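Local coordinates for protein haloalkane dehalogenase (Mycobacterium rhodesiae, PDB 4MJ3) that catalyses the hydrolytic cleavage of carbon-halogen bonds in haloalkanes, giving an alcohol, a halide ion and a proton, at residues A[236-241]-A[262-267]; A[145-150]-A[251-256]; A[160-165]-A[216-221]; A[67-72]-A[293-298]; A[182-187]-A[283-288]. All coordinates share one frame; numbering follows the deposited sequence.

Contact 1. Residues A[236-241]-A[262-267]; sequences GRFEKP and GHVPGA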
# COMPACT_ATOMS: atom_id res chain seq x y z
N GLY A 236 1.95 -16.15 10.98
CA GLY A 236 2.77 -16.76 12.02
C GLY A 236 3.36 -18.11 11.65
O GLY A 236 4.15 -18.66 12.42
N ARG A 237 2.97 -18.64 10.49
CA ARG A 237 3.56 -19.85 9.93
C ARG A 237 4.36 -19.57 8.65
O ARG A 237 4.82 -20.50 8.00
CB ARG A 237 2.46 -20.87 9.61
CG ARG A 237 1.60 -21.24 10.81
CD ARG A 237 0.63 -22.38 10.49
NE ARG A 237 -0.46 -21.94 9.61
CZ ARG A 237 -1.62 -21.42 10.02
NH1 ARG A 237 -1.90 -21.27 11.32
NH2 ARG A 237 -2.52 -21.05 9.12
N PHE A 238 4.51 -18.29 8.28
CA PHE A 238 5.20 -17.91 7.04
C PHE A 238 6.70 -17.97 7.29
O PHE A 238 7.26 -17.13 8.01
CB PHE A 238 4.76 -16.51 6.60
CG PHE A 238 5.27 -16.10 5.24
CD1 PHE A 238 4.60 -16.49 4.09
CD2 PHE A 238 6.35 -15.26 5.12
CE1 PHE A 238 5.05 -16.09 2.84
CE2 PHE A 238 6.83 -14.88 3.87
CZ PHE A 238 6.17 -15.28 2.73
N GLU A 239 7.35 -18.96 6.69
CA GLU A 239 8.77 -19.26 6.92
C GLU A 239 9.69 -18.63 5.88
O GLU A 239 10.93 -18.67 6.04
CB GLU A 239 8.98 -20.77 6.89
CG GLU A 239 8.21 -21.51 7.97
CD GLU A 239 8.85 -21.41 9.33
OE1 GLU A 239 10.00 -20.93 9.43
OE2 GLU A 239 8.20 -21.82 10.31
N LYS A 240 9.11 -18.09 4.82
CA LYS A 240 9.89 -17.49 3.76
C LYS A 240 10.39 -16.11 4.18
O LYS A 240 9.91 -15.54 5.18
CB LYS A 240 9.10 -17.44 2.45
CG LYS A 240 9.04 -18.80 1.77
CD LYS A 240 8.15 -18.82 0.53
CE LYS A 240 6.68 -18.82 0.92
NZ LYS A 240 5.81 -18.92 -0.28
N PRO A 241 11.37 -15.57 3.45
CA PRO A 241 12.02 -14.33 3.94
C PRO A 241 11.10 -13.14 4.16
O PRO A 241 10.27 -12.79 3.31
CB PRO A 241 13.05 -14.03 2.84
CG PRO A 241 13.39 -15.37 2.30
CD PRO A 241 12.08 -16.12 2.28
N GLY A 262 8.53 -10.01 15.40
CA GLY A 262 8.54 -11.16 16.30
C GLY A 262 7.58 -12.27 15.91
O GLY A 262 7.78 -13.42 16.25
N HIS A 263 6.53 -11.93 15.16
CA HIS A 263 5.47 -12.88 14.83
C HIS A 263 5.79 -13.80 13.66
O HIS A 263 5.39 -14.97 13.64
CB HIS A 263 4.21 -12.12 14.50
CG HIS A 263 3.02 -12.99 14.25
ND1 HIS A 263 2.53 -13.86 15.20
CD2 HIS A 263 2.21 -13.13 13.18
CE1 HIS A 263 1.47 -14.50 14.72
NE2 HIS A 263 1.26 -14.08 13.49
N VAL A 264 6.49 -13.27 12.66
CA VAL A 264 6.72 -14.00 11.40
C VAL A 264 8.00 -14.82 11.48
O VAL A 264 9.09 -14.26 11.63
CB VAL A 264 6.84 -13.02 10.23
CG1 VAL A 264 6.97 -13.78 8.91
CG2 VAL A 264 5.63 -12.10 10.20
N PRO A 265 7.88 -16.16 11.40
CA PRO A 265 9.09 -16.98 11.56
C PRO A 265 10.18 -16.66 10.54
O PRO A 265 11.37 -16.70 10.87
CB PRO A 265 8.59 -18.42 11.40
CG PRO A 265 7.12 -18.37 11.56
CD PRO A 265 6.65 -16.97 11.30
N GLY A 266 9.77 -16.33 9.32
CA GLY A 266 10.70 -15.98 8.24
C GLY A 266 11.47 -14.68 8.44
O GLY A 266 12.36 -14.36 7.65
N ALA A 267 11.11 -13.91 9.47
CA ALA A 267 11.92 -12.74 9.86
C ALA A 267 13.18 -13.12 10.61
O ALA A 267 14.12 -12.33 10.68
CB ALA A 267 11.08 -11.79 10.69
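Gly236 opens the contact by laying its CA over one face of the His263 imidazole. CA lies 3.8 Å from the centroid of the His263 ring, a CH-pi contact offset toward the rim. His263 CG is anti to its backbone N (chi1 -175°), which turns the ring up against this glycine. Its NE2 bonds to Trp232 O, and the ring also stacks on Trp232. Gly236 O meets the Pro265 ring next, 3.1 Å from Pro265 CG. At Phe238 the backbone does most of the work. Gly266 N donates to Phe238 O at 2.9 Å, in the carbonyl plane, with an N-H...O angle of 146°. Pro265 CD and Val264 CG1 crowd the same oxygen. The Phe238 and Val264 side chains lie side by side, with CG1 of Val264 at the ring edge, 4.1 Å from Phe238 CD2. Glu239 starts away from the other segment but bends at chi2 (-78°). Its carboxylate folds back so that OE1 lies 3.5 Å from Pro265 CB. Lys240 turns its carbonyl inward, and O takes a CA-H...O contact from Gly266 CA at 3.2 Å. Lys240 NZ hydrogen-bonds to Pro137 O and Phe140 O. Pro241 then leads into strand 242-244 and pairs with Val143. This belongs to the three-layer alpha/beta/alpha sandwich of the alpha/beta hydrolase fold, where the loop before strand 242-244 packs on the turn after helix 256-263.

Contact 2. Residues A[145-150]-A[251-256]; sequences AANTML and PITGAA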
# COMPACT_ATOMS: atom_id res chain seq x y z
N ALA A 145 7.98 -5.37 4.88
CA ALA A 145 6.98 -4.55 5.55
C ALA A 145 7.62 -3.26 6.00
O ALA A 145 8.65 -3.28 6.70
CB ALA A 145 6.40 -5.29 6.75
N ALA A 146 7.02 -2.14 5.65
CA ALA A 146 7.53 -0.82 6.02
C ALA A 146 6.40 0.09 6.46
O ALA A 146 5.56 0.49 5.63
CB ALA A 146 8.25 -0.21 4.83
N ASN A 147 6.38 0.44 7.74
CA ASN A 147 5.38 1.35 8.28
C ASN A 147 3.98 0.86 7.96
O ASN A 147 3.18 1.53 7.28
CB ASN A 147 5.59 2.78 7.77
CG ASN A 147 6.90 3.38 8.26
OD1 ASN A 147 7.60 2.80 9.08
ND2 ASN A 147 7.20 4.58 7.76
N THR A 148 3.69 -0.32 8.49
CA THR A 148 2.42 -0.98 8.25
C THR A 148 2.14 -1.95 9.40
O THR A 148 2.92 -2.03 10.35
CB THR A 148 2.42 -1.68 6.88
OG1 THR A 148 1.09 -2.10 6.56
CG2 THR A 148 3.36 -2.88 6.86
N MSE A 149 1.03 -2.67 9.30
CA MSE A 149 0.66 -3.72 10.29
C MSE A 149 -0.47 -4.53 9.74
O MSE A 149 -1.01 -4.23 8.67
CB MSE A 149 0.20 -3.21 11.65
CG MSE A 149 1.03 -3.82 12.79
SE MSE A 149 1.13 -5.75 13.24
CE MSE A 149 0.24 -5.55 14.97
N LEU A 150 -0.84 -5.57 10.49
CA LEU A 150 -2.02 -6.38 10.19
C LEU A 150 -2.86 -6.45 11.46
O LEU A 150 -2.74 -7.40 12.24
CB LEU A 150 -1.66 -7.77 9.69
CG LEU A 150 -2.83 -8.71 9.34
CD1 LEU A 150 -3.86 -8.05 8.43
CD2 LEU A 150 -2.35 -9.99 8.69
N PRO A 251 5.09 7.82 14.23
CA PRO A 251 4.34 7.44 15.44
C PRO A 251 3.14 6.56 15.20
O PRO A 251 2.74 5.82 16.11
CB PRO A 251 3.87 8.79 16.01
CG PRO A 251 4.72 9.82 15.39
CD PRO A 251 5.19 9.28 14.06
N ILE A 252 2.53 6.64 14.01
CA ILE A 252 1.36 5.83 13.70
C ILE A 252 1.64 4.32 13.71
O ILE A 252 0.85 3.56 14.24
CB ILE A 252 0.68 6.24 12.39
CG1 ILE A 252 0.14 7.67 12.53
CG2 ILE A 252 -0.47 5.30 12.04
CD1 ILE A 252 -0.37 8.28 11.25
N THR A 253 2.78 3.91 13.16
CA THR A 253 3.07 2.49 12.98
C THR A 253 4.26 1.97 13.80
O THR A 253 4.57 0.79 13.75
CB THR A 253 3.35 2.17 11.50
OG1 THR A 253 4.56 2.83 11.09
CG2 THR A 253 2.21 2.63 10.62
N GLY A 254 5.01 2.87 14.46
CA GLY A 254 6.24 2.47 15.12
C GLY A 254 6.09 1.32 16.10
O GLY A 254 6.94 0.43 16.15
N ALA A 255 5.00 1.32 16.87
CA ALA A 255 4.79 0.29 17.89
C ALA A 255 4.57 -1.10 17.28
O ALA A 255 4.75 -2.12 17.94
CB ALA A 255 3.62 0.66 18.79
N ALA A 256 4.09 -1.12 16.05
CA ALA A 256 3.79 -2.35 15.34
C ALA A 256 5.05 -3.10 14.90
O ALA A 256 5.01 -4.31 14.68
CB ALA A 256 2.94 -2.04 14.13
O HOH W 1 7.29 3.22 11.88
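The carboxamide of Asn147 is the flat group that matters here. A water donates to Asn147 OD1 at 2.8 Å and to Thr253 OG1 at 2.9 Å. The solvent molecule thus bridges the two loops, which share no direct hydrogen bond. At the other end of the amide, ND2 is held by Ser247 OG and His280 O, so its rotation is fixed. Thr253 crosses Asn147 at about a right angle. Its OG1 stands in the crowded position between backbone N and carbonyl carbon (chi1 66°), which brings it within 3.3 Å of Asn147 CA. The same hydroxyl bonds to Asp250 OD2. Thr253 CG2 rests on the Asn147 carbonyl, 3.6 Å from Asn147 O. Further along, the CB atoms of Met149, a selenomethionine, and Ala256 are 3.9 Å apart. Ala256 CB also lies against Thr148 O, at 3.8 Å. That carbonyl is buried with no hydrogen-bonding partner in the model. Thr148 OG1 bonds to Asp123 O. The contact joins the loops at the C-terminal ends of neighbouring parallel strands 140-145 and 242-244, probably near the active site, as in other alpha/beta hydrolases. Met149 also packs on helices 225-235 and 256-263, and Asn147 touches helix 282-300.

Contact 3. Residues A[160-165]-A[216-221]; sequences AFLAWQ and VPISPD
A phenyl tip fitted against a branched valine gives this contact its shape. Phe161 extends from helix 159-170 with CG anti to the backbone N (chi1 173°). Its ring points straight at Val216, and the two side chains meet tip to tip. CZ of Phe161 comes to 3.5 Å from Val216 CB. It lies an equal 3.5 Å from Val216 CG2, and Val216 CG1 is only slightly farther. The para carbon is therefore set against the branch point itself, with a methyl to each side. Ring atom CE1 shares the CG2 methyl.

Pro217 turns away, so Val216 and Ile218 form two bumps on the side that faces the helix. The phenyl fills the notch between them. Ile218 crosses Phe161 at about a right angle, and its CG2 sits 4.0 Å from Phe161 CE2. Its CG1 takes the crowded position between backbone N and carbonyl carbon (chi1 65°). This sends CD1 toward the helix, between Leu162 and Gln165. Leu162 CD2 touches it loosely at 4.4 Å. Gln165 NE2 passes at 4.2 Å from Ile218 CD1, while its hydrogen bond goes to Pro213 O. Phe161 CE1 also lies at the edge of the Trp164 indole, in its plane.

No hydrogen bond crosses between the segments, and the fit is apolar. Packing of helix 159-170 on the loop before helix 225-235 belongs to the helical cap that haloalkane dehalogenases carry as an insertion in the alpha/beta hydrolase fold, here between strands 140-145 and 242-244.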
# COMPACT_ATOMS: atom_id res chain seq x y z
N ALA A 160 -1.77 8.08 18.04
CA ALA A 160 -1.38 8.71 16.78
C ALA A 160 -2.34 8.30 15.66
O ALA A 160 -2.83 9.15 14.91
CB ALA A 160 0.04 8.34 16.43
N PHE A 161 -2.66 7.01 15.58
CA PHE A 161 -3.67 6.59 14.62
C PHE A 161 -5.02 7.26 14.89
O PHE A 161 -5.67 7.75 13.95
CB PHE A 161 -3.88 5.08 14.58
CG PHE A 161 -5.04 4.71 13.71
CD1 PHE A 161 -4.92 4.74 12.33
CD2 PHE A 161 -6.28 4.47 14.26
CE1 PHE A 161 -6.02 4.49 11.52
CE2 PHE A 161 -7.39 4.21 13.44
CZ PHE A 161 -7.24 4.22 12.08
N LEU A 162 -5.47 7.30 16.15
CA LEU A 162 -6.77 7.91 16.44
C LEU A 162 -6.86 9.38 16.05
O LEU A 162 -7.92 9.87 15.60
CB LEU A 162 -7.14 7.72 17.92
CG LEU A 162 -7.39 6.25 18.31
CD1 LEU A 162 -7.58 6.13 19.81
CD2 LEU A 162 -8.61 5.70 17.57
N ALA A 163 -5.77 10.11 16.19
CA ALA A 163 -5.75 11.53 15.81
C ALA A 163 -5.89 11.67 14.29
O ALA A 163 -6.63 12.54 13.79
CB ALA A 163 -4.45 12.17 16.27
N TRP A 164 -5.20 10.81 13.56
CA TRP A 164 -5.34 10.76 12.09
C TRP A 164 -6.78 10.39 11.72
O TRP A 164 -7.42 11.05 10.89
CB TRP A 164 -4.32 9.81 11.44
CG TRP A 164 -4.83 9.23 10.15
CD1 TRP A 164 -5.21 7.94 9.94
CD2 TRP A 164 -5.16 9.94 8.96
NE1 TRP A 164 -5.66 7.78 8.66
CE2 TRP A 164 -5.67 9.01 8.05
CE3 TRP A 164 -5.03 11.29 8.55
CZ2 TRP A 164 -6.09 9.37 6.77
CZ3 TRP A 164 -5.44 11.64 7.28
CH2 TRP A 164 -5.96 10.69 6.41
N GLN A 165 -7.31 9.35 12.36
CA GLN A 165 -8.66 8.91 12.04
C GLN A 165 -9.67 10.05 12.20
O GLN A 165 -10.49 10.32 11.30
CB GLN A 165 -9.06 7.70 12.91
CG GLN A 165 -10.35 7.05 12.45
CD GLN A 165 -10.83 6.00 13.42
OE1 GLN A 165 -11.05 6.30 14.60
NE2 GLN A 165 -11.00 4.78 12.94
N VAL A 216 -10.07 0.44 9.57
CA VAL A 216 -8.96 -0.09 10.36
C VAL A 216 -9.56 -0.77 11.59
O VAL A 216 -10.27 -0.14 12.36
CB VAL A 216 -7.99 1.00 10.82
CG1 VAL A 216 -6.89 0.40 11.71
CG2 VAL A 216 -7.36 1.70 9.62
N PRO A 217 -9.31 -2.08 11.76
CA PRO A 217 -9.89 -2.71 12.94
C PRO A 217 -9.29 -2.23 14.24
O PRO A 217 -8.07 -2.33 14.43
CB PRO A 217 -9.60 -4.19 12.72
CG PRO A 217 -9.40 -4.33 11.26
CD PRO A 217 -8.72 -3.06 10.84
N ILE A 218 -10.12 -1.69 15.12
CA ILE A 218 -9.66 -1.17 16.41
C ILE A 218 -10.44 -1.77 17.56
O ILE A 218 -10.24 -1.37 18.71
CB ILE A 218 -9.70 0.38 16.45
CG1 ILE A 218 -11.14 0.90 16.35
CG2 ILE A 218 -8.84 0.97 15.32
CD1 ILE A 218 -11.25 2.41 16.44
N SER A 219 -11.33 -2.70 17.25
CA SER A 219 -12.12 -3.41 18.24
C SER A 219 -12.44 -4.79 17.70
O SER A 219 -12.49 -4.96 16.49
CB SER A 219 -13.41 -2.61 18.47
OG SER A 219 -14.43 -3.41 19.02
N PRO A 220 -12.68 -5.78 18.58
CA PRO A 220 -12.85 -7.15 18.10
C PRO A 220 -14.22 -7.47 17.48
O PRO A 220 -14.45 -8.60 17.07
CB PRO A 220 -12.58 -8.00 19.34
CG PRO A 220 -12.91 -7.11 20.48
CD PRO A 220 -12.54 -5.73 20.05
N ASP A 221 -15.11 -6.50 17.39
CA ASP A 221 -16.37 -6.67 16.66
C ASP A 221 -16.27 -6.11 15.24
O ASP A 221 -17.28 -5.96 14.55
CB ASP A 221 -17.52 -6.03 17.44
CG ASP A 221 -17.38 -4.54 17.57
OD1 ASP A 221 -16.25 -4.03 17.44
OD2 ASP A 221 -18.39 -3.84 17.77

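Contact 4. Residues A[67-72]-A[293-298]; sequences PVLVEA and AVVTFV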
# COMPACT_ATOMS: atom_id res chain seq x y z
N PRO A 67 12.97 3.19 -10.33
CA PRO A 67 14.20 3.15 -11.11
C PRO A 67 15.33 2.36 -10.47
O PRO A 67 16.10 1.72 -11.18
CB PRO A 67 14.58 4.63 -11.25
CG PRO A 67 13.29 5.37 -11.10
CD PRO A 67 12.54 4.58 -10.07
N VAL A 68 15.43 2.38 -9.15
CA VAL A 68 16.44 1.61 -8.42
C VAL A 68 16.20 0.10 -8.60
O VAL A 68 17.12 -0.65 -8.89
CB VAL A 68 16.42 1.95 -6.91
CG1 VAL A 68 17.39 1.07 -6.13
CG2 VAL A 68 16.74 3.42 -6.71
N LEU A 69 14.95 -0.31 -8.49
CA LEU A 69 14.58 -1.72 -8.63
C LEU A 69 14.86 -2.19 -10.06
O LEU A 69 15.43 -3.25 -10.28
CB LEU A 69 13.10 -1.92 -8.25
CG LEU A 69 12.76 -1.57 -6.80
CD1 LEU A 69 11.26 -1.59 -6.60
CD2 LEU A 69 13.43 -2.51 -5.80
N VAL A 70 14.48 -1.37 -11.03
CA VAL A 70 14.69 -1.68 -12.44
C VAL A 70 16.17 -1.77 -12.80
O VAL A 70 16.59 -2.70 -13.50
CB VAL A 70 13.99 -0.63 -13.33
CG1 VAL A 70 14.43 -0.76 -14.80
CG2 VAL A 70 12.47 -0.76 -13.20
N GLU A 71 16.97 -0.83 -12.30
CA GLU A 71 18.42 -0.85 -12.57
C GLU A 71 19.07 -2.10 -11.97
O GLU A 71 20.04 -2.63 -12.53
CB GLU A 71 19.07 0.41 -12.03
CG GLU A 71 20.53 0.58 -12.48
CD GLU A 71 21.56 -0.11 -11.61
OE1 GLU A 71 21.25 -0.69 -10.54
OE2 GLU A 71 22.73 -0.03 -12.03
N ALA A 72 18.51 -2.60 -10.87
CA ALA A 72 19.00 -3.82 -10.22
C ALA A 72 18.57 -5.09 -10.93
O ALA A 72 18.91 -6.19 -10.49
CB ALA A 72 18.54 -3.85 -8.76
N ALA A 293 17.59 -1.19 0.17
CA ALA A 293 17.37 -2.24 1.18
C ALA A 293 16.62 -3.44 0.57
O ALA A 293 16.95 -4.58 0.86
CB ALA A 293 16.64 -1.70 2.39
N VAL A 294 15.63 -3.17 -0.28
CA VAL A 294 14.89 -4.24 -0.95
C VAL A 294 15.79 -5.05 -1.89
O VAL A 294 15.75 -6.28 -1.87
CB VAL A 294 13.67 -3.69 -1.73
CG1 VAL A 294 13.05 -4.79 -2.58
CG2 VAL A 294 12.65 -3.10 -0.77
N VAL A 295 16.65 -4.37 -2.65
CA VAL A 295 17.56 -5.04 -3.57
C VAL A 295 18.51 -5.94 -2.77
O VAL A 295 18.68 -7.10 -3.11
CB VAL A 295 18.37 -4.05 -4.42
CG1 VAL A 295 19.44 -4.79 -5.22
CG2 VAL A 295 17.44 -3.29 -5.36
N THR A 296 19.08 -5.39 -1.71
CA THR A 296 20.01 -6.15 -0.86
C THR A 296 19.35 -7.43 -0.31
O THR A 296 19.94 -8.51 -0.33
CB THR A 296 20.53 -5.26 0.28
OG1 THR A 296 21.35 -4.24 -0.28
CG2 THR A 296 21.33 -6.05 1.32
N PHE A 297 18.11 -7.27 0.17
CA PHE A 297 17.30 -8.37 0.71
C PHE A 297 16.96 -9.44 -0.32
O PHE A 297 17.07 -10.63 -0.04
CB PHE A 297 16.04 -7.75 1.32
CG PHE A 297 14.98 -8.73 1.72
CD1 PHE A 297 15.15 -9.59 2.78
CD2 PHE A 297 13.75 -8.69 1.09
CE1 PHE A 297 14.13 -10.45 3.17
CE2 PHE A 297 12.70 -9.53 1.48
CZ PHE A 297 12.90 -10.41 2.52
N VAL A 298 16.59 -9.03 -1.52
CA VAL A 298 16.33 -9.95 -2.62
C VAL A 298 17.59 -10.73 -2.96
O VAL A 298 17.56 -11.96 -3.06
CB VAL A 298 15.80 -9.23 -3.88
CG1 VAL A 298 15.77 -10.16 -5.08
CG2 VAL A 298 14.40 -8.71 -3.60
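Ala72 CB sits against both methyls of Val295. It lies 3.6 Å from Val295 CG2 and 3.8 Å from Val295 CG1, the closest packing in this contact. Ala72 is just past the end of helix 66-71. Val295 has CG1 anti to its backbone N (chi1 172°), which puts CG2 in the middle of the interface. Here CG2 also meets Leu69 CD2 at 4.1 Å. Leu69 and Val295 slide past each other in opposite directions. Leu69 leaves its helix at an angle to the contact, yet its CD2 branch swings in. Its CG is anti to the carbonyl carbon, and CD2 ends 4.0 Å from Val294 CG1. Those two side chains cross obliquely. Val68 adds a loose touch, with CG1 4.4 Å from Val295 CG2. Val295 CG2 thus touches three residues of segment 67-72. The contact is apolar and largely buried. The two helix segments run in roughly the same direction, with axes 10.1 Å apart and a crossing angle of -31°. One polar tie lies beside it, from Arg299 to Ala72 O. Both helices belong to a helical layer beside the central sheet of the alpha/beta hydrolase fold. Helix 66-71 leads on to strand 75-79. Helix 282-300 lies on the sheet, with Val294 on Val120 and Val298 on Thr118 of strand 117-121, and Phe297 on Arg142 and Val144 of strand 140-145.

Contact 5. Residues A[182-187]-A[283-288]; sequences GGSLST and QEDKGR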
# COMPACT_ATOMS: atom_id res chain seq x y z
N GLY A 182 1.94 15.94 5.31
CA GLY A 182 1.79 15.86 6.75
C GLY A 182 2.54 14.70 7.36
O GLY A 182 3.06 14.82 8.47
N GLY A 183 2.62 13.59 6.61
CA GLY A 183 3.27 12.38 7.08
C GLY A 183 4.65 12.15 6.53
O GLY A 183 5.15 11.01 6.57
N SER A 184 5.27 13.22 5.99
CA SER A 184 6.62 13.18 5.46
C SER A 184 7.48 14.19 6.23
O SER A 184 6.97 15.26 6.64
CB SER A 184 6.62 13.53 3.96
OG SER A 184 5.78 12.67 3.19
N LEU A 185 8.75 13.87 6.45
CA LEU A 185 9.69 14.85 7.02
C LEU A 185 10.16 15.87 6.00
O LEU A 185 10.42 17.02 6.34
CB LEU A 185 10.92 14.17 7.60
CG LEU A 185 10.69 13.18 8.72
CD1 LEU A 185 12.03 12.72 9.29
CD2 LEU A 185 9.82 13.77 9.82
N SER A 186 10.25 15.47 4.74
CA SER A 186 10.65 16.40 3.71
C SER A 186 9.47 17.33 3.38
O SER A 186 8.33 16.99 3.63
CB SER A 186 11.19 15.66 2.47
OG SER A 186 10.26 14.80 1.94
N THR A 187 9.76 18.51 2.85
CA THR A 187 8.71 19.40 2.37
C THR A 187 8.39 19.05 0.93
O THR A 187 9.23 19.22 0.05
CB THR A 187 9.11 20.88 2.48
OG1 THR A 187 9.38 21.21 3.83
CG2 THR A 187 7.98 21.77 1.97
N GLN A 283 8.65 6.44 1.56
CA GLN A 283 9.02 6.39 0.14
C GLN A 283 9.25 7.79 -0.42
O GLN A 283 9.98 7.94 -1.41
CB GLN A 283 7.95 5.67 -0.69
CG GLN A 283 7.47 4.34 -0.12
CD GLN A 283 6.20 4.47 0.70
OE1 GLN A 283 6.04 5.42 1.47
NE2 GLN A 283 5.30 3.50 0.55
N GLU A 284 8.64 8.81 0.17
CA GLU A 284 8.88 10.21 -0.21
C GLU A 284 10.17 10.75 0.35
O GLU A 284 10.86 11.50 -0.33
CB GLU A 284 7.77 11.15 0.27
CG GLU A 284 6.51 11.11 -0.54
CD GLU A 284 6.66 11.62 -1.97
OE1 GLU A 284 7.63 12.32 -2.35
OE2 GLU A 284 5.78 11.25 -2.75
N ASP A 285 10.49 10.40 1.58
CA ASP A 285 11.66 10.92 2.26
C ASP A 285 12.94 10.19 1.90
O ASP A 285 13.99 10.82 1.76
CB ASP A 285 11.44 10.82 3.79
CG ASP A 285 10.37 11.79 4.29
OD1 ASP A 285 10.10 12.81 3.63
OD2 ASP A 285 9.79 11.53 5.38
N LYS A 286 12.86 8.86 1.79
CA LYS A 286 14.04 8.01 1.64
C LYS A 286 13.74 6.83 0.71
O LYS A 286 14.12 5.69 0.98
CB LYS A 286 14.49 7.50 3.03
CG LYS A 286 14.93 8.58 4.02
CD LYS A 286 16.26 9.23 3.60
CE LYS A 286 16.61 10.40 4.50
NZ LYS A 286 17.97 10.89 4.17
N GLY A 287 13.12 7.12 -0.42
CA GLY A 287 12.72 6.09 -1.38
C GLY A 287 13.90 5.30 -1.95
O GLY A 287 13.86 4.07 -2.01
N ARG A 288 14.95 6.01 -2.34
CA ARG A 288 16.13 5.31 -2.83
C ARG A 288 16.72 4.37 -1.78
O ARG A 288 17.09 3.24 -2.09
CB ARG A 288 17.20 6.29 -3.27
CG ARG A 288 18.42 5.57 -3.80
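Asp285 grips two successive residues of the opposite loop with its carboxylate. Asp285 OD2 accepts from Leu185 N at 2.8 Å through its syn lone pair, with an N-H...O angle of 163°. OD1 takes two bonds. Ser186 OG donates to OD1 of Asp285 at 2.6 Å, nearly along the C-O axis. Ser186 N donates to the same OD1 at 2.9 Å, but from above the carboxylate plane. The contact joins the helical cap of the alpha/beta hydrolase fold to its main domain, since loop 183-187 lies between cap helices and Asp285 stands in the first turn of helix 282-300.

The torsions suit this grip. Ser186 OG is in the crowded position between backbone N and carbonyl carbon (chi1 59°), so hydroxyl and amide of one residue can converge on OD1. OD2 has a further donor in Gly279 N. Four hydrogen bonds therefore hold the carboxylate in place and fix its rotation. These donors, and the nearby start of the helix, would probably favour the charged form.

Outside the carboxylate the packing is light. Ser184 faces the helix, and its OG lies 3.8 Å from Glu284 CB. That hydroxyl bonds back to Val180 O in its own chain region. Glu284 bends at chi2 (-66°), and its OE2 makes a salt bridge with Arg63 and a hydrogen bond with Tyr196, another cap residue. Leu185 crosses Asp285 at about a right angle, and its CB rests 3.6 Å from Asp285 OD2.

In the fold
Contact 4 is the buried one, apolar like contact 3, helix on helix against the sheet. Contacts 3 and 5 lie at the surface and involve the cap: contact 3 packs cap parts together by shape, while contact 5 ties the cap to the main domain by polar bonds. Contacts 1 and 2 are partly buried and both end near strand 242-244 and helix 256-263; one relies on backbone and proline packing, the other on a bridging water. Contacts 4 and 5 share helix 282-300 and touch where Val68 meets Arg288. Pro241 and Phe297 link contacts 1 and 4. Ile252 and Ala160 join contacts 2 and 3, whereas contacts 3 and 4 lie about 33 Å apart between centres.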